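Local coordinates for DUF3298 domain-containing protein (Pseudomonas aeruginosa, PDB 4E72) that is of unknown function but carries a DUF3298 domain and is probably a lipoprotein exported from the cytoplasm, at residues 29-33 with 72-76; 168-172 with 197-201; 185-191 with 204-210. One frame throughout, in Å; residues are numbered along the deposited sequence. Where two conformers were deposited one is given.

Contact 1. Residues 29-33 with 72-76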
loop_
_atom_site.group_PDB
_atom_site.type_symbol
_atom_site.label_atom_id
_atom_site.label_comp_id
_atom_site.label_asym_id
_atom_site.label_seq_id
_atom_site.Cartn_x
_atom_site.Cartn_y
_atom_site.Cartn_z
ATOM N N PRO A 29 23.859 -7.540 7.694
ATOM C CA PRO A 29 22.571 -6.797 7.698
ATOM C C PRO A 29 22.548 -5.671 6.665
ATOM O O PRO A 29 23.560 -4.999 6.445
ATOM C CB PRO A 29 22.489 -6.266 9.126
ATOM C CG PRO A 29 23.280 -7.267 9.927
ATOM C CD PRO A 29 24.454 -7.556 9.051
ATOM N N LEU A 30 21.392 -5.512 6.010
ATOM C CA LEU A 30 21.124 -4.650 4.855
ATOM C C LEU A 30 19.824 -3.863 4.989
ATOM O O LEU A 30 18.802 -4.423 5.382
ATOM C CB LEU A 30 21.010 -5.627 3.640
ATOM C CG LEU A 30 20.718 -5.128 2.221
ATOM C CD1 LEU A 30 21.385 -6.055 1.204
ATOM C CD2 LEU A 30 19.209 -5.140 1.926
ATOM N N VAL A 31 19.857 -2.582 4.600
ATOM C CA VAL A 31 18.694 -1.687 4.541
ATOM C C VAL A 31 18.581 -1.144 3.123
ATOM O O VAL A 31 19.509 -0.502 2.623
ATOM C CB VAL A 31 18.660 -0.535 5.586
ATOM C CG1 VAL A 31 17.431 0.352 5.366
ATOM C CG2 VAL A 31 18.649 -1.090 7.002
ATOM N N ASN A 32 17.440 -1.402 2.484
ATOM C CA ASN A 32 17.199 -0.952 1.121
ATOM C C ASN A 32 15.975 -0.023 1.101
ATOM O O ASN A 32 14.867 -0.465 1.388
ATOM C CB ASN A 32 17.048 -2.174 0.181
ATOM C CG ASN A 32 16.872 -1.829 -1.279
ATOM O OD1 ASN A 32 16.025 -1.010 -1.668
ATOM N ND2 ASN A 32 17.634 -2.496 -2.124
ATOM N N ILE A 33 16.196 1.273 0.812
ATOM C CA ILE A 33 15.147 2.307 0.797
ATOM C C ILE A 33 15.055 2.943 -0.593
ATOM O O ILE A 33 16.037 3.507 -1.078
ATOM C CB ILE A 33 15.375 3.390 1.905
ATOM C CG1 ILE A 33 15.237 2.774 3.322
ATOM C CG2 ILE A 33 14.405 4.606 1.733
ATOM C CD1 ILE A 33 15.889 3.573 4.402
ATOM N N GLU A 72 17.218 3.676 9.310
ATOM C CA GLU A 72 18.298 2.913 8.673
ATOM C C GLU A 72 19.475 2.734 9.650
ATOM O O GLU A 72 19.918 1.612 9.862
ATOM C CB GLU A 72 18.725 3.611 7.364
ATOM C CG GLU A 72 20.154 3.331 6.924
ATOM C CD GLU A 72 20.429 3.865 5.542
ATOM O OE1 GLU A 72 20.773 5.063 5.423
ATOM O OE2 GLU A 72 20.247 3.100 4.569
ATOM N N ARG A 73 19.901 3.830 10.305
ATOM C CA ARG A 73 20.952 3.867 11.325
ATOM C C ARG A 73 20.579 2.944 12.507
ATOM O O ARG A 73 21.403 2.116 12.913
ATOM C CB ARG A 73 21.173 5.322 11.782
ATOM C CG ARG A 73 22.046 5.544 13.012
ATOM C CD ARG A 73 22.440 7.016 13.147
ATOM N NE ARG A 73 21.302 7.925 13.360
ATOM C CZ ARG A 73 20.883 8.850 12.493
ATOM N NH1 ARG A 73 21.485 8.989 11.314
ATOM N NH2 ARG A 73 19.862 9.640 12.795
ATOM N N GLN A 74 19.347 3.086 13.051
ATOM C CA GLN A 74 18.899 2.246 14.160
ATOM C C GLN A 74 18.852 0.736 13.772
ATOM O O GLN A 74 19.379 -0.087 14.514
ATOM C CB GLN A 74 17.541 2.707 14.684
ATOM C CG GLN A 74 17.132 1.971 15.973
ATOM C CD GLN A 74 15.735 2.282 16.441
ATOM O OE1 GLN A 74 15.104 3.257 16.026
ATOM N NE2 GLN A 74 15.230 1.460 17.335
ATOM N N PHE A 75 18.272 0.382 12.608
ATOM C CA PHE A 75 18.181 -1.028 12.174
ATOM C C PHE A 75 19.563 -1.652 12.031
ATOM O O PHE A 75 19.775 -2.749 12.536
ATOM C CB PHE A 75 17.387 -1.169 10.844
ATOM C CG PHE A 75 17.209 -2.607 10.409
ATOM C CD1 PHE A 75 16.115 -3.348 10.834
ATOM C CD2 PHE A 75 18.153 -3.232 9.596
ATOM C CE1 PHE A 75 15.963 -4.692 10.444
ATOM C CE2 PHE A 75 18.001 -4.572 9.207
ATOM C CZ PHE A 75 16.900 -5.287 9.625
ATOM N N LEU A 76 20.500 -0.959 11.355
ATOM C CA LEU A 76 21.867 -1.448 11.152
ATOM C C LEU A 76 22.632 -1.575 12.473
ATOM O O LEU A 76 23.477 -2.463 12.604
ATOM C CB LEU A 76 22.644 -0.527 10.177
ATOM C CG LEU A 76 22.186 -0.514 8.685
ATOM C CD1 LEU A 76 23.021 0.450 7.873
ATOM C CD2 LEU A 76 22.243 -1.915 8.038
HETATM O O HOH W 1 19.186 2.225 2.390
#
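Val31 lays its CG2 methyl against the ring of Phe75, 3.4 Å from CD2 of Phe75, and the same CG2 sits 3.8 Å from CD2 of Leu76. A small beta-branched residue suits this spot: it keeps the extended backbone of strand 30-33 while offering two short methyls to larger side chains on helix 72-76. Pro29 and Ile33 point the same way as Val31. Pro29 CB reaches to 4.5 Å from Leu76 CD2, and Ile33 CD1 lies 4.1 Å from CB of Glu72, so the greasy strip ends against the aliphatic base of an acid. The carboxylate of Glu72 hydrogen-bonds through OE2 to His18 on the adjoining strand 12-19; water 1 lies 2.6 Å from Glu72 OE2 and 2.8 Å from Val31 O. No direct hydrogen bond joins the segments. The axes of the two short segments approach to 8.6 Å at 158°, as expected of a helix lying nearly antiparallel along a strand on one face of a mixed beta-sheet.

Contact 2. Residues 168-172 with 197-201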
loop_
_atom_site.group_PDB
_atom_site.type_symbol
_atom_site.label_atom_id
_atom_site.label_comp_id
_atom_site.label_asym_id
_atom_site.label_seq_id
_atom_site.Cartn_x
_atom_site.Cartn_y
_atom_site.Cartn_z
ATOM N N PHE A 168 -11.618 -23.818 1.330
ATOM C CA PHE A 168 -10.858 -22.567 1.214
ATOM C C PHE A 168 -11.683 -21.394 1.759
ATOM O O PHE A 168 -11.141 -20.554 2.484
ATOM C CB PHE A 168 -10.481 -22.301 -0.253
ATOM C CG PHE A 168 -9.638 -21.068 -0.479
ATOM C CD1 PHE A 168 -10.229 -19.813 -0.619
ATOM C CD2 PHE A 168 -8.252 -21.166 -0.602
ATOM C CE1 PHE A 168 -9.447 -18.673 -0.810
ATOM C CE2 PHE A 168 -7.475 -20.029 -0.836
ATOM C CZ PHE A 168 -8.076 -18.788 -0.917
ATOM N N GLN A 169 -12.973 -21.324 1.389
ATOM C CA GLN A 169 -13.893 -20.250 1.792
ATOM C C GLN A 169 -14.114 -20.205 3.313
ATOM O O GLN A 169 -14.110 -19.112 3.874
ATOM C CB GLN A 169 -15.229 -20.368 1.049
ATOM C CG GLN A 169 -15.126 -19.841 -0.384
ATOM C CD GLN A 169 -16.399 -19.983 -1.178
ATOM O OE1 GLN A 169 -17.505 -19.717 -0.687
ATOM N NE2 GLN A 169 -16.260 -20.382 -2.441
ATOM N N LYS A 170 -14.229 -21.386 3.983
ATOM C CA LYS A 170 -14.377 -21.471 5.443
ATOM C C LYS A 170 -13.085 -21.068 6.138
ATOM O O LYS A 170 -13.133 -20.454 7.206
ATOM C CB LYS A 170 -14.803 -22.870 5.896
ATOM C CG LYS A 170 -16.149 -23.357 5.340
ATOM C CD LYS A 170 -17.352 -22.447 5.668
ATOM C CE LYS A 170 -18.398 -22.447 4.573
ATOM N NZ LYS A 170 -17.932 -21.749 3.343
ATOM N N THR A 171 -11.931 -21.406 5.533
ATOM C CA THR A 171 -10.609 -21.090 6.081
ATOM C C THR A 171 -10.302 -19.593 5.909
ATOM O O THR A 171 -9.692 -18.976 6.782
ATOM C CB THR A 171 -9.549 -21.972 5.398
ATOM O OG1 THR A 171 -9.849 -23.337 5.680
ATOM C CG2 THR A 171 -8.133 -21.670 5.851
ATOM N N TRP A 172 -10.691 -19.025 4.769
ATOM C CA TRP A 172 -10.405 -17.634 4.482
ATOM C C TRP A 172 -11.695 -16.885 4.199
ATOM O O TRP A 172 -11.993 -16.602 3.038
ATOM C CB TRP A 172 -9.426 -17.521 3.306
ATOM C CG TRP A 172 -8.155 -18.299 3.485
ATOM C CD1 TRP A 172 -7.861 -19.530 2.962
ATOM C CD2 TRP A 172 -7.004 -17.895 4.240
ATOM N NE1 TRP A 172 -6.586 -19.905 3.320
ATOM C CE2 TRP A 172 -6.039 -18.923 4.117
ATOM C CE3 TRP A 172 -6.701 -16.771 5.035
ATOM C CZ2 TRP A 172 -4.790 -18.856 4.749
ATOM C CZ3 TRP A 172 -5.458 -16.702 5.650
ATOM C CH2 TRP A 172 -4.516 -17.727 5.488
ATOM N N ALA A 197 -6.204 -15.146 1.954
ATOM C CA ALA A 197 -5.600 -16.228 1.157
ATOM C C ALA A 197 -4.256 -16.621 1.721
ATOM O O ALA A 197 -3.629 -15.777 2.343
ATOM C CB ALA A 197 -5.434 -15.776 -0.296
ATOM N N PRO A 198 -3.707 -17.815 1.400
ATOM C CA PRO A 198 -2.333 -18.137 1.859
ATOM C C PRO A 198 -1.305 -17.253 1.155
ATOM O O PRO A 198 -1.636 -16.601 0.157
ATOM C CB PRO A 198 -2.145 -19.619 1.459
ATOM C CG PRO A 198 -3.499 -20.128 1.119
ATOM C CD PRO A 198 -4.304 -18.939 0.644
ATOM N N TYR A 199 -0.059 -17.251 1.646
ATOM C CA TYR A 199 1.073 -16.478 1.090
ATOM C C TYR A 199 1.315 -16.745 -0.397
ATOM O O TYR A 199 1.736 -15.835 -1.095
ATOM C CB TYR A 199 2.358 -16.788 1.864
ATOM C CG TYR A 199 2.665 -15.809 2.974
ATOM C CD1 TYR A 199 2.022 -15.894 4.203
ATOM C CD2 TYR A 199 3.651 -14.838 2.819
ATOM C CE1 TYR A 199 2.282 -14.977 5.222
ATOM C CE2 TYR A 199 3.953 -13.941 3.848
ATOM C CZ TYR A 199 3.253 -14.001 5.043
ATOM O OH TYR A 199 3.536 -13.120 6.064
ATOM N N SER A 200 1.045 -17.974 -0.890
ATOM C CA SER A 200 1.185 -18.312 -2.316
ATOM C C SER A 200 0.362 -17.369 -3.233
ATOM O O SER A 200 0.779 -17.117 -4.364
ATOM C CB SER A 200 0.769 -19.753 -2.570
ATOM O OG SER A 200 -0.580 -19.957 -2.186
ATOM N N TYR A 201 -0.777 -16.828 -2.741
ATOM C CA TYR A 201 -1.621 -15.884 -3.511
ATOM C C TYR A 201 -1.106 -14.431 -3.381
ATOM O O TYR A 201 -1.725 -13.514 -3.916
ATOM C CB TYR A 201 -3.093 -15.975 -3.067
ATOM C CG TYR A 201 -3.760 -17.270 -3.478
ATOM C CD1 TYR A 201 -3.587 -18.433 -2.735
ATOM C CD2 TYR A 201 -4.537 -17.340 -4.630
ATOM C CE1 TYR A 201 -4.167 -19.638 -3.128
ATOM C CE2 TYR A 201 -5.111 -18.546 -5.046
ATOM C CZ TYR A 201 -4.939 -19.689 -4.280
ATOM O OH TYR A 201 -5.527 -20.872 -4.665
#
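The flat indole of Trp172 forms one wall of a shallow hollow, and the extended backbone of Ala197 and Pro198 lies over one face of it. Ala197 CA stands 4.0 Å from the centroid of the five-membered ring, 17° off its normal, a CH-pi contact; alanine is slim enough for its backbone to lie this close. Phe168, one helical turn earlier, closes the other side with its ring edge, CZ 4.1 Å from Ala197 CB, and its CE2 is 3.7 Å from Pro198 CD. That CD also lies 3.6 Å from Trp172 NE1, so this corner of the rigid pyrrolidine plugs the mouth of the notch between the two aromatic side chains. Within the DUF3298 region, this joins the C-terminal end of helix 166-171 to the long connection between strands 187-190 and 205-208, which makes a 3-10 turn at 199-201. Tyr201, on that turn, presents its ring face to the edge of Phe168, centroids 5.7 Å apart and planes at 61°. Trp156 of helix 142-159 packs on Ala197 and Tyr201.

Contact 3. Residues 185-191 with 204-210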
loop_
_atom_site.group_PDB
_atom_site.type_symbol
_atom_site.label_atom_id
_atom_site.label_comp_id
_atom_site.label_asym_id
_atom_site.label_seq_id
_atom_site.Cartn_x
_atom_site.Cartn_y
_atom_site.Cartn_z
ATOM N N GLY A 185 -9.356 2.351 -13.486
ATOM C CA GLY A 185 -10.235 1.337 -14.066
ATOM C C GLY A 185 -11.363 0.846 -13.197
ATOM O O GLY A 185 -12.438 0.522 -13.704
ATOM N N ALA A 186 -11.114 0.787 -11.885
ATOM C CA ALA A 186 -12.009 0.303 -10.835
ATOM C C ALA A 186 -11.431 0.712 -9.499
ATOM O O ALA A 186 -10.295 1.185 -9.465
ATOM C CB ALA A 186 -12.114 -1.222 -10.910
ATOM N N VAL A 187 -12.192 0.578 -8.403
ATOM C CA VAL A 187 -11.607 0.839 -7.092
ATOM C C VAL A 187 -10.782 -0.439 -6.698
ATOM O O VAL A 187 -11.306 -1.558 -6.742
ATOM C CB VAL A 187 -12.669 1.267 -6.044
ATOM C CG1 VAL A 187 -12.147 1.146 -4.607
ATOM C CG2 VAL A 187 -13.120 2.696 -6.307
ATOM N N THR A 188 -9.490 -0.269 -6.372
ATOM C CA THR A 188 -8.647 -1.422 -5.977
ATOM C C THR A 188 -8.650 -1.625 -4.458
ATOM O O THR A 188 -8.378 -0.681 -3.713
ATOM C CB THR A 188 -7.206 -1.255 -6.505
ATOM O OG1 THR A 188 -7.258 -1.145 -7.923
ATOM C CG2 THR A 188 -6.275 -2.426 -6.119
ATOM N N LEU A 189 -8.952 -2.862 -4.012
ATOM C CA LEU A 189 -8.834 -3.289 -2.609
ATOM C C LEU A 189 -7.676 -4.253 -2.543
ATOM O O LEU A 189 -7.740 -5.343 -3.129
ATOM C CB LEU A 189 -10.092 -3.946 -2.006
ATOM C CG LEU A 189 -11.450 -3.264 -2.088
ATOM C CD1 LEU A 189 -12.401 -3.917 -1.114
ATOM C CD2 LEU A 189 -11.366 -1.818 -1.753
ATOM N N LYS A 190 -6.599 -3.840 -1.883
ATOM C CA LYS A 190 -5.392 -4.648 -1.776
ATOM C C LYS A 190 -5.277 -5.242 -0.362
ATOM O O LYS A 190 -5.400 -4.525 0.630
ATOM C CB LYS A 190 -4.164 -3.796 -2.144
ATOM C CG LYS A 190 -2.829 -4.472 -1.899
ATOM C CD LYS A 190 -2.337 -5.198 -3.094
ATOM C CE LYS A 190 -1.023 -4.644 -3.564
ATOM N NZ LYS A 190 -0.478 -5.473 -4.661
ATOM N N TYR A 191 -5.028 -6.556 -0.294
ATOM C CA TYR A 191 -4.975 -7.314 0.946
ATOM C C TYR A 191 -3.575 -7.685 1.353
ATOM O O TYR A 191 -2.736 -8.036 0.524
ATOM C CB TYR A 191 -5.835 -8.596 0.831
ATOM C CG TYR A 191 -7.293 -8.237 0.961
ATOM C CD1 TYR A 191 -7.960 -7.568 -0.066
ATOM C CD2 TYR A 191 -7.980 -8.452 2.154
ATOM C CE1 TYR A 191 -9.281 -7.159 0.075
ATOM C CE2 TYR A 191 -9.302 -8.044 2.305
ATOM C CZ TYR A 191 -9.940 -7.369 1.276
ATOM O OH TYR A 191 -11.230 -6.905 1.433
ATOM N N PRO A 204 -3.672 -10.310 -2.587
ATOM C CA PRO A 204 -4.839 -10.272 -3.481
ATOM C C PRO A 204 -5.382 -8.864 -3.721
ATOM O O PRO A 204 -5.412 -8.026 -2.812
ATOM C CB PRO A 204 -5.882 -11.144 -2.766
ATOM C CG PRO A 204 -5.101 -12.011 -1.837
ATOM C CD PRO A 204 -3.913 -11.196 -1.431
ATOM N N GLU A 205 -5.768 -8.612 -4.975
ATOM C CA GLU A 205 -6.363 -7.342 -5.399
ATOM C C GLU A 205 -7.781 -7.556 -5.859
ATOM O O GLU A 205 -8.017 -8.275 -6.836
ATOM C CB GLU A 205 -5.554 -6.645 -6.515
ATOM C CG GLU A 205 -4.307 -5.942 -6.007
ATOM C CD GLU A 205 -3.542 -5.095 -7.012
ATOM O OE1 GLU A 205 -4.079 -4.813 -8.108
ATOM O OE2 GLU A 205 -2.404 -4.688 -6.687
ATOM N N LEU A 206 -8.719 -6.942 -5.121
ATOM C CA LEU A 206 -10.141 -6.948 -5.438
ATOM C C LEU A 206 -10.449 -5.697 -6.231
ATOM O O LEU A 206 -9.879 -4.632 -5.932
ATOM C CB LEU A 206 -10.978 -7.001 -4.147
ATOM C CG LEU A 206 -11.524 -8.368 -3.699
ATOM C CD1 LEU A 206 -10.421 -9.406 -3.528
ATOM C CD2 LEU A 206 -12.290 -8.223 -2.408
ATOM N N LYS A 207 -11.326 -5.812 -7.239
ATOM C CA LYS A 207 -11.683 -4.660 -8.054
ATOM C C LYS A 207 -13.171 -4.414 -8.004
ATOM O O LYS A 207 -13.960 -5.295 -8.387
ATOM C CB LYS A 207 -11.226 -4.837 -9.523
ATOM C CG LYS A 207 -9.780 -5.273 -9.716
ATOM C CD LYS A 207 -8.785 -4.137 -9.589
ATOM C CE LYS A 207 -7.369 -4.670 -9.652
ATOM N NZ LYS A 207 -6.362 -3.579 -9.656
ATOM N N ILE A 208 -13.566 -3.218 -7.536
ATOM C CA ILE A 208 -14.977 -2.844 -7.549
ATOM C C ILE A 208 -15.176 -1.888 -8.701
ATOM O O ILE A 208 -14.599 -0.798 -8.676
ATOM C CB ILE A 208 -15.571 -2.261 -6.248
ATOM C CG1 ILE A 208 -15.255 -3.120 -5.004
ATOM C CG2 ILE A 208 -17.087 -2.033 -6.414
ATOM C CD1 ILE A 208 -15.216 -2.291 -3.716
ATOM N N PRO A 209 -16.001 -2.254 -9.707
ATOM C CA PRO A 209 -16.284 -1.304 -10.802
ATOM C C PRO A 209 -16.968 -0.041 -10.286
ATOM O O PRO A 209 -17.895 -0.144 -9.483
ATOM C CB PRO A 209 -17.208 -2.104 -11.744
ATOM C CG PRO A 209 -16.989 -3.557 -11.381
ATOM C CD PRO A 209 -16.752 -3.517 -9.891
ATOM N N TYR A 210 -16.557 1.149 -10.778
ATOM C CA TYR A 210 -17.204 2.426 -10.385
ATOM C C TYR A 210 -18.754 2.451 -10.577
ATOM O O TYR A 210 -19.408 2.992 -9.693
ATOM C CB TYR A 210 -16.561 3.635 -11.089
ATOM C CG TYR A 210 -15.228 3.992 -10.463
ATOM C CD1 TYR A 210 -15.159 4.798 -9.330
ATOM C CD2 TYR A 210 -14.044 3.446 -10.943
ATOM C CE1 TYR A 210 -13.935 5.125 -8.747
ATOM C CE2 TYR A 210 -12.816 3.761 -10.365
ATOM C CZ TYR A 210 -12.763 4.596 -9.264
ATOM O OH TYR A 210 -11.542 4.844 -8.665
HETATM O O HOH W 2 -15.016 0.536 -13.311
#
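A chain of charges, Lys190 to Glu205 to Lys207, runs along one face of this strand pair. Lys190 NZ lies 2.9 Å from Glu205 OE2 across the strands, and Lys207 NZ is 3.0 Å from Glu205 OE1 along its own strand. Lys207 NZ also donates to Thr188 OG1 at 3.1 Å, while Thr183 is a further partner of that hydroxyl. Arg92 adds a salt bridge, so Glu205 is shared by two lysines and an arginine; long flexible lysines can reach it from different positions. The backbones pair in regular antiparallel register. Val187 N donates to Ile208 O at 2.8 Å and Ile208 N returns a bond to Val187 O at 2.9 Å. Leu189 and Leu206 do likewise; Tyr191 N to Pro204 O, 2.9 Å, adds a last, one-way bond, since Pro204 has no N-H to give. The other face carries Val187, Leu189, Leu206 and Ile208, branched apolar residues fit for burial; Leu189 packs on Phe145, Trp146 and Ala149 of helix 142-159. Tyr210 brings CZ to 3.5 Å from Val187 CG2, and water 2 links Gly185 O to Tyr210 N. Strand 187-190 is central in a small three-stranded antiparallel sheet of the DUF3298 region, whose apolar face packs on that helix and whose Thr188, Lys190 and Glu205 face meets the larger mixed sheet.

Contacts 2 and 3 belong together. Their segments alternate along the chain, all four fall within the DUF3298 region, and their centres are 18 Å apart. They touch where Ala197 CB meets Pro204 CG at 4.1 Å, and Trp156 of helix 142-159 packs on both of these residues. The connection between the two strands of contact 3 is thus the same one that packs on the end of helix 166-171 in contact 2. Contact 1 stands apart, on the six-stranded mixed sheet: its centre is 33 Å from that of contact 3, on the opposite side of the chain's centre, with nearest atoms about 17 Å apart, and its nearest atoms are about 16 Å from contact 2. No active site or ligand is known to relate them.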